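Local coordinates for siroheme decarboxylase (PDB 4CH7), which catalyses the decarboxylation of siroheme to 12,18-didecarboxysiroheme, a step in heme d1 biosynthesis, at residues A[77-82]-A[308-313]; A[84-87]-A[93-96]; A[95-98]-A[103-106]. All coordinates share one frame; numbering follows the deposited sequence.

Interaction 1: A[77-82]-A[308-313]; sequences KLEEVA and STREFK
Arg310 and Glu79 form a salt bridge between the strand and the helix. NH1 of Arg310 lies 3.3 Å from OE1 of Glu79. The bond is weak: it is long, and the N-H...O angle is 146°. The carboxylate sits at the edge of the guanidinium, near its plane, but the two planes are turned 63° apart. Both residues are exposed, so the ion pair lies on the solvent side of the contact. The arginine chain bends at chi3, and one face of its guanidinium lies over CE1 of Phe312.

Beneath the ion pair, Phe312 reaches the helix. CB of Ala82 stands 3.4 Å from the centroid of the Phe312 ring, only 1° off its normal. This is a CH-pi contact centred on the face. CD1 of Leu78 meets CZ of Phe312 at 3.4 Å, obliquely to the ring. Without the Phe312 ring, as with an alanine here, a gap would probably open beside Ala82 and Leu78, and the Arg310 guanidinium would lose the surface under it.

Two classic beta bulges interrupt this strand: Thr309 and Arg310 face Glu96, and Phe312 and Lys313 face Asn94. The contact packs helix 75-87 of one AsnC-like ligand binding domain against strand 303-314 of the other. It is helix-on-sheet packing on the eight-stranded antiparallel barrel, the dimeric alpha-beta barrel arrangement built here from one chain.

Interaction 2: A[84-87]-A[93-96]; sequences FVNA and HNYE
Asn94 and Asn86 meet through their amides, with the side chains crossing at about a right angle. The contact packs helix 75-87 on strand 91-97, which follows it in the chain, within the first AsnC-like ligand binding domain. This is the ferredoxin-like alpha-beta packing of the dimeric alpha-beta barrel clan.

Asn94 points from the strand toward the helix. Its CG is anti to the backbone N (chi1 -172°), which carries the amide across to the helix. The Asn86 side chain does not start out straight at the strand, but its end comes nearer to Asn94. The two amide planes are 65° apart. ND2 of Asn94 donates to OD1 of Asn86 over 3.1 Å. The bond is nearly straight, with an angle of 167° at the hydrogen. The acceptor lies in the amide plane of Asn94. The donor, however, stands above the carbonyl plane of Asn86 and does not use a lone-pair direction.

Val85 supplies the apolar side of the contact. Its CG1 branch lies 3.6 Å from ND2 of Asn94 and also packs near CG of that amide. One amide nitrogen therefore meets both a carbonyl oxygen and a methyl group. Leu103 and Phe105 of the adjoining strand touch both Val85 and Asn94. They add apolar packing around the buried amide.

His93, an inferred active-site residue, precedes Asn94 and points away from the helix. The aliphatic part of Asn94 also approaches its partner: its CB lies 3.5 Å from OD1 of Asn86.

Interaction 3: A[95-98]-A[103-106]; sequences YERT and LWFT
Arg97 and Trp104 both start with CG anti to the carbonyl carbon, at chi1 -61° and -71°. The arginine chain then runs extended from CG to NE and crosses the tryptophan side chain at about a right angle. CD of Arg97 lies 3.8 Å from CG of Trp104, oblique to the indole. CB of Trp104 sits at the edge of the guanidinium, in its plane. The guanidinium and indole planes are 79° apart, so the groups do not stack. NE of Arg97 is buried without a polar partner, while its NH1 is bonded to Leu306 O. The indole NE1 of Trp104 bonds to Phe101 O.

The backbones form the beta hairpin of strands 91-97 and 103-109, part of the antiparallel barrel. Tyr95 and Trp104 are a hydrogen-bonded pair. Tyr95 N donates to Trp104 O over 2.7 Å, and Trp104 N returns a bond to Tyr95 O over 2.8 Å. Glu96 and Leu103 are the adjacent non-hydrogen-bonded pair, with side chains on the opposite face of the sheet from Tyr95 and Trp104. Leu103 CA makes a CA-H...O contact of 3.4 Å with Tyr95 O. CD1 of Leu103 touches the same oxygen at 3.4 Å.

Overall arrangement
The three contacts cluster on one side of the chain, with centres 6 to 8 Å apart. Interactions 1 and 2 share helix 75-87, which lies against neighbouring strands 303-314 and 91-97. Interaction 3 joins strand 91-97 to the next strand, 103-109. Strand 91-97 is thus paired on both edges. Thr309 N probably bonds to Glu96 O at 2.9 Å, linking interactions 1 and 3. His93 O probably bonds to Thr106 N at 2.9 Å, linking 2 and 3. His93, the inferred active-site residue, lies in interaction 2. The side chain of His93 is about 4 Å from that of Tyr95 and about 9 Å from that of Phe312 (nearest atoms).

Interaction 1: A[77-82]-A[308-313]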
loop_
_atom_site.group_PDB
_atom_site.type_symbol
_atom_site.label_atom_id
_atom_site.label_comp_id
_atom_site.label_asym_id
_atom_site.label_seq_id
_atom_site.Cartn_x
_atom_site.Cartn_y
_atom_site.Cartn_z
ATOM N N LYS A 77 -19.138 -16.515 11.841
ATOM C CA LYS A 77 -19.319 -15.871 10.548
ATOM C C LYS A 77 -18.053 -15.172 10.054
ATOM O O LYS A 77 -18.068 -14.534 9.003
ATOM C CB LYS A 77 -20.483 -14.877 10.612
ATOM C CG LYS A 77 -21.742 -15.435 11.265
ATOM C CD LYS A 77 -22.130 -16.780 10.663
ATOM C CE LYS A 77 -23.330 -17.393 11.368
ATOM N NZ LYS A 77 -24.587 -16.673 11.033
ATOM N N LEU A 78 -16.963 -15.309 10.805
ATOM C CA LEU A 78 -15.700 -14.652 10.468
ATOM C C LEU A 78 -15.192 -15.037 9.078
ATOM O O LEU A 78 -14.900 -14.165 8.256
ATOM C CB LEU A 78 -14.638 -14.963 11.528
ATOM C CG LEU A 78 -13.369 -14.105 11.592
ATOM C CD1 LEU A 78 -12.314 -14.566 10.602
ATOM C CD2 LEU A 78 -13.695 -12.637 11.376
ATOM N N GLU A 79 -15.083 -16.338 8.822
ATOM C CA GLU A 79 -14.583 -16.825 7.538
ATOM C C GLU A 79 -15.464 -16.404 6.365
ATOM O O GLU A 79 -14.960 -15.925 5.351
ATOM C CB GLU A 79 -14.412 -18.346 7.550
ATOM C CG GLU A 79 -13.137 -18.832 8.222
ATOM C CD GLU A 79 -12.601 -20.102 7.593
ATOM O OE1 GLU A 79 -12.092 -20.032 6.456
ATOM O OE2 GLU A 79 -12.685 -21.167 8.237
ATOM N N GLU A 80 -16.774 -16.594 6.503
ATOM C CA GLU A 80 -17.732 -16.184 5.478
ATOM C C GLU A 80 -17.565 -14.711 5.109
ATOM O O GLU A 80 -17.484 -14.357 3.931
ATOM C CB GLU A 80 -19.161 -16.441 5.959
ATOM C CG GLU A 80 -20.236 -15.852 5.061
ATOM C CD GLU A 80 -21.637 -16.162 5.550
ATOM O OE1 GLU A 80 -21.769 -16.785 6.625
ATOM O OE2 GLU A 80 -22.605 -15.785 4.858
ATOM N N VAL A 81 -17.509 -13.860 6.130
ATOM C CA VAL A 81 -17.322 -12.424 5.939
ATOM C C VAL A 81 -15.964 -12.116 5.306
ATOM O O VAL A 81 -15.864 -11.279 4.411
ATOM C CB VAL A 81 -17.473 -11.661 7.272
ATOM C CG1 VAL A 81 -17.049 -10.212 7.121
ATOM C CG2 VAL A 81 -18.907 -11.736 7.765
ATOM N N ALA A 82 -14.928 -12.809 5.766
ATOM C CA ALA A 82 -13.570 -12.603 5.267
ATOM C C ALA A 82 -13.464 -12.842 3.763
ATOM O O ALA A 82 -12.829 -12.066 3.046
ATOM C CB ALA A 82 -12.594 -13.494 6.014
ATOM N N SER A 308 -2.010 -10.271 14.365
ATOM C CA SER A 308 -2.496 -10.906 13.146
ATOM C C SER A 308 -2.502 -12.422 13.329
ATOM O O SER A 308 -1.445 -13.044 13.412
ATOM C CB SER A 308 -1.617 -10.513 11.956
ATOM O OG SER A 308 -1.765 -11.424 10.882
ATOM N N THR A 309 -3.692 -13.009 13.410
ATOM C CA THR A 309 -3.818 -14.450 13.611
ATOM C C THR A 309 -4.213 -15.173 12.325
ATOM O O THR A 309 -4.206 -16.405 12.269
ATOM C CB THR A 309 -4.814 -14.786 14.741
ATOM O OG1 THR A 309 -6.067 -14.137 14.492
ATOM C CG2 THR A 309 -4.267 -14.317 16.080
ATOM N N ARG A 310 -4.554 -14.395 11.299
ATOM C CA ARG A 310 -4.854 -14.927 9.970
ATOM C C ARG A 310 -4.593 -13.891 8.880
ATOM O O ARG A 310 -4.808 -12.695 9.085
ATOM C CB ARG A 310 -6.308 -15.404 9.872
ATOM C CG ARG A 310 -6.546 -16.838 10.314
ATOM C CD ARG A 310 -7.749 -17.459 9.616
ATOM N NE ARG A 310 -7.494 -17.708 8.199
ATOM C CZ ARG A 310 -8.252 -18.479 7.426
ATOM N NH1 ARG A 310 -9.320 -19.082 7.929
ATOM N NH2 ARG A 310 -7.945 -18.645 6.147
ATOM N N GLU A 311 -4.127 -14.358 7.726
ATOM C CA GLU A 311 -3.993 -13.502 6.552
ATOM C C GLU A 311 -4.880 -14.036 5.433
ATOM O O GLU A 311 -4.563 -15.049 4.806
ATOM C CB GLU A 311 -2.539 -13.418 6.081
ATOM C CG GLU A 311 -2.336 -12.522 4.861
ATOM C CD GLU A 311 -0.882 -12.149 4.641
ATOM O OE1 GLU A 311 -0.026 -13.057 4.629
ATOM O OE2 GLU A 311 -0.597 -10.943 4.490
ATOM N N PHE A 312 -5.994 -13.353 5.193
ATOM C CA PHE A 312 -6.952 -13.785 4.185
ATOM C C PHE A 312 -6.553 -13.317 2.799
ATOM O O PHE A 312 -6.946 -13.916 1.794
ATOM C CB PHE A 312 -8.346 -13.257 4.519
ATOM C CG PHE A 312 -8.911 -13.814 5.788
ATOM C CD1 PHE A 312 -9.313 -15.140 5.854
ATOM C CD2 PHE A 312 -9.048 -13.016 6.913
ATOM C CE1 PHE A 312 -9.836 -15.664 7.021
ATOM C CE2 PHE A 312 -9.571 -13.530 8.084
ATOM C CZ PHE A 312 -9.962 -14.859 8.136
ATOM N N LYS A 313 -5.768 -12.246 2.748
ATOM C CA LYS A 313 -5.436 -11.619 1.481
ATOM C C LYS A 313 -4.287 -10.632 1.632
ATOM O O LYS A 313 -4.287 -9.793 2.536
ATOM C CB LYS A 313 -6.666 -10.899 0.928
ATOM C CG LYS A 313 -6.519 -10.377 -0.490
ATOM C CD LYS A 313 -7.827 -9.761 -0.953
ATOM C CE LYS A 313 -7.757 -9.337 -2.405
ATOM N NZ LYS A 313 -9.045 -8.752 -2.858
#

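Interaction 2: A[84-87]-A[93-96]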
loop_
_atom_site.group_PDB
_atom_site.type_symbol
_atom_site.label_atom_id
_atom_site.label_comp_id
_atom_site.label_asym_id
_atom_site.label_seq_id
_atom_site.Cartn_x
_atom_site.Cartn_y
_atom_site.Cartn_z
ATOM N N PHE A 84 -15.907 -12.683 1.644
ATOM C CA PHE A 84 -16.668 -11.622 0.994
ATOM C C PHE A 84 -15.778 -10.401 0.779
ATOM O O PHE A 84 -15.780 -9.798 -0.294
ATOM C CB PHE A 84 -17.888 -11.235 1.834
ATOM C CG PHE A 84 -18.616 -10.025 1.317
ATOM C CD1 PHE A 84 -19.537 -10.142 0.285
ATOM C CD2 PHE A 84 -18.377 -8.770 1.858
ATOM C CE1 PHE A 84 -20.209 -9.029 -0.199
ATOM C CE2 PHE A 84 -19.044 -7.651 1.382
ATOM C CZ PHE A 84 -19.961 -7.781 0.351
ATOM N N VAL A 85 -15.022 -10.048 1.816
ATOM C CA VAL A 85 -14.106 -8.911 1.767
ATOM C C VAL A 85 -13.046 -9.091 0.679
ATOM O O VAL A 85 -12.791 -8.176 -0.109
ATOM C CB VAL A 85 -13.415 -8.696 3.127
ATOM C CG1 VAL A 85 -12.354 -7.616 3.024
ATOM C CG2 VAL A 85 -14.436 -8.334 4.190
ATOM N N ASN A 86 -12.440 -10.277 0.644
ATOM C CA ASN A 86 -11.410 -10.602 -0.338
ATOM C C ASN A 86 -11.889 -10.435 -1.778
ATOM O O ASN A 86 -11.106 -10.105 -2.666
ATOM C CB ASN A 86 -10.905 -12.032 -0.124
ATOM C CG ASN A 86 -10.305 -12.242 1.254
ATOM O OD1 ASN A 86 -9.707 -11.335 1.829
ATOM N ND2 ASN A 86 -10.461 -13.446 1.790
ATOM N N ALA A 87 -13.180 -10.667 -1.999
ATOM C CA ALA A 87 -13.780 -10.525 -3.323
ATOM C C ALA A 87 -13.666 -9.100 -3.864
ATOM O O ALA A 87 -13.579 -8.895 -5.076
ATOM C CB ALA A 87 -15.236 -10.966 -3.293
ATOM N N HIS A 93 -5.094 -5.661 1.729
ATOM C CA HIS A 93 -4.773 -6.574 2.814
ATOM C C HIS A 93 -6.032 -6.883 3.604
ATOM O O HIS A 93 -6.888 -6.017 3.766
ATOM C CB HIS A 93 -3.721 -5.958 3.736
ATOM C CG HIS A 93 -2.519 -5.437 3.014
ATOM N ND1 HIS A 93 -1.458 -6.241 2.657
ATOM C CD2 HIS A 93 -2.212 -4.191 2.580
ATOM C CE1 HIS A 93 -0.550 -5.512 2.032
ATOM N NE2 HIS A 93 -0.980 -4.267 1.973
ATOM N N ASN A 94 -6.150 -8.119 4.080
ATOM C CA ASN A 94 -7.245 -8.494 4.970
ATOM C C ASN A 94 -6.725 -9.410 6.069
ATOM O O ASN A 94 -6.058 -10.407 5.790
ATOM C CB ASN A 94 -8.382 -9.173 4.200
ATOM C CG ASN A 94 -9.616 -9.408 5.061
ATOM O OD1 ASN A 94 -9.754 -8.834 6.140
ATOM N ND2 ASN A 94 -10.522 -10.249 4.580
ATOM N N TYR A 95 -7.032 -9.071 7.316
ATOM C CA TYR A 95 -6.481 -9.800 8.446
ATOM C C TYR A 95 -7.511 -10.081 9.527
ATOM O O TYR A 95 -8.416 -9.279 9.768
ATOM C CB TYR A 95 -5.309 -9.022 9.051
ATOM C CG TYR A 95 -4.075 -9.009 8.184
ATOM C CD1 TYR A 95 -3.218 -10.098 8.157
ATOM C CD2 TYR A 95 -3.762 -7.909 7.397
ATOM C CE1 TYR A 95 -2.090 -10.098 7.370
ATOM C CE2 TYR A 95 -2.631 -7.900 6.603
ATOM C CZ TYR A 95 -1.799 -8.999 6.592
ATOM O OH TYR A 95 -0.670 -9.002 5.806
ATOM N N GLU A 96 -7.369 -11.236 10.167
ATOM C CA GLU A 96 -8.065 -11.489 11.416
ATOM C C GLU A 96 -7.147 -11.042 12.538
ATOM O O GLU A 96 -5.976 -11.428 12.581
ATOM C CB GLU A 96 -8.401 -12.966 11.577
ATOM C CG GLU A 96 -8.979 -13.300 12.944
ATOM C CD GLU A 96 -9.280 -14.770 13.107
ATOM O OE1 GLU A 96 -9.330 -15.485 12.087
ATOM O OE2 GLU A 96 -9.469 -15.208 14.258
#

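Interaction 3: A[95-98]-A[103-106]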
loop_
_atom_site.group_PDB
_atom_site.type_symbol
_atom_site.label_atom_id
_atom_site.label_comp_id
_atom_site.label_asym_id
_atom_site.label_seq_id
_atom_site.Cartn_x
_atom_site.Cartn_y
_atom_site.Cartn_z
ATOM N N TYR A 95 -7.032 -9.071 7.316
ATOM C CA TYR A 95 -6.481 -9.800 8.446
ATOM C C TYR A 95 -7.511 -10.081 9.527
ATOM O O TYR A 95 -8.416 -9.279 9.768
ATOM C CB TYR A 95 -5.309 -9.022 9.051
ATOM C CG TYR A 95 -4.075 -9.009 8.184
ATOM C CD1 TYR A 95 -3.218 -10.098 8.157
ATOM C CD2 TYR A 95 -3.762 -7.909 7.397
ATOM C CE1 TYR A 95 -2.090 -10.098 7.370
ATOM C CE2 TYR A 95 -2.631 -7.900 6.603
ATOM C CZ TYR A 95 -1.799 -8.999 6.592
ATOM O OH TYR A 95 -0.670 -9.002 5.806
ATOM N N GLU A 96 -7.369 -11.236 10.167
ATOM C CA GLU A 96 -8.065 -11.489 11.416
ATOM C C GLU A 96 -7.147 -11.042 12.538
ATOM O O GLU A 96 -5.976 -11.428 12.581
ATOM C CB GLU A 96 -8.401 -12.966 11.577
ATOM C CG GLU A 96 -8.979 -13.300 12.944
ATOM C CD GLU A 96 -9.280 -14.770 13.107
ATOM O OE1 GLU A 96 -9.330 -15.485 12.087
ATOM O OE2 GLU A 96 -9.469 -15.208 14.258
ATOM N N ARG A 97 -7.670 -10.217 13.438
ATOM C CA ARG A 97 -6.854 -9.675 14.514
ATOM C C ARG A 97 -7.469 -9.890 15.892
ATOM O O ARG A 97 -8.671 -10.121 16.021
ATOM C CB ARG A 97 -6.555 -8.193 14.272
ATOM C CG ARG A 97 -5.784 -7.934 12.987
ATOM C CD ARG A 97 -5.311 -6.494 12.865
ATOM N NE ARG A 97 -4.579 -6.280 11.620
ATOM C CZ ARG A 97 -3.288 -6.552 11.460
ATOM N NH1 ARG A 97 -2.584 -7.051 12.467
ATOM N NH2 ARG A 97 -2.700 -6.331 10.294
ATOM N N THR A 98 -6.622 -9.824 16.915
ATOM C CA THR A 98 -7.057 -9.986 18.296
ATOM C C THR A 98 -7.584 -8.663 18.845
ATOM O O THR A 98 -6.817 -7.833 19.344
ATOM C CB THR A 98 -5.908 -10.483 19.192
ATOM O OG1 THR A 98 -4.914 -9.456 19.312
ATOM C CG2 THR A 98 -5.271 -11.729 18.597
ATOM N N LEU A 103 -11.810 -8.245 12.397
ATOM C CA LEU A 103 -11.485 -8.281 10.974
ATOM C C LEU A 103 -11.041 -6.909 10.478
ATOM O O LEU A 103 -11.827 -5.960 10.466
ATOM C CB LEU A 103 -12.666 -8.795 10.147
ATOM C CG LEU A 103 -12.314 -9.126 8.697
ATOM C CD1 LEU A 103 -11.421 -10.358 8.645
ATOM C CD2 LEU A 103 -13.552 -9.325 7.851
ATOM N N TRP A 104 -9.781 -6.816 10.063
ATOM C CA TRP A 104 -9.212 -5.562 9.592
ATOM C C TRP A 104 -8.728 -5.685 8.158
ATOM O O TRP A 104 -7.920 -6.561 7.840
ATOM C CB TRP A 104 -8.045 -5.151 10.486
ATOM C CG TRP A 104 -8.471 -4.701 11.843
ATOM C CD1 TRP A 104 -8.947 -5.479 12.856
ATOM C CD2 TRP A 104 -8.451 -3.357 12.345
ATOM N NE1 TRP A 104 -9.232 -4.701 13.956
ATOM C CE2 TRP A 104 -8.934 -3.394 13.664
ATOM C CE3 TRP A 104 -8.072 -2.128 11.800
ATOM C CZ2 TRP A 104 -9.048 -2.240 14.451
ATOM C CZ3 TRP A 104 -8.185 -0.988 12.580
ATOM C CH2 TRP A 104 -8.666 -1.051 13.889
ATOM N N PHE A 105 -9.221 -4.805 7.293
ATOM C CA PHE A 105 -8.747 -4.776 5.918
ATOM C C PHE A 105 -8.501 -3.360 5.412
ATOM O O PHE A 105 -9.064 -2.388 5.924
ATOM C CB PHE A 105 -9.685 -5.551 4.981
ATOM C CG PHE A 105 -11.087 -5.022 4.934
ATOM C CD1 PHE A 105 -12.027 -5.430 5.870
ATOM C CD2 PHE A 105 -11.474 -4.143 3.933
ATOM C CE1 PHE A 105 -13.325 -4.953 5.823
ATOM C CE2 PHE A 105 -12.769 -3.662 3.875
ATOM C CZ PHE A 105 -13.699 -4.070 4.820
ATOM N N THR A 106 -7.630 -3.256 4.417
ATOM C CA THR A 106 -7.358 -1.984 3.769
ATOM C C THR A 106 -8.213 -1.880 2.517
ATOM O O THR A 106 -8.149 -2.744 1.640
ATOM C CB THR A 106 -5.874 -1.843 3.395
ATOM O OG1 THR A 106 -5.076 -1.851 4.587
ATOM C CG2 THR A 106 -5.636 -0.545 2.635
#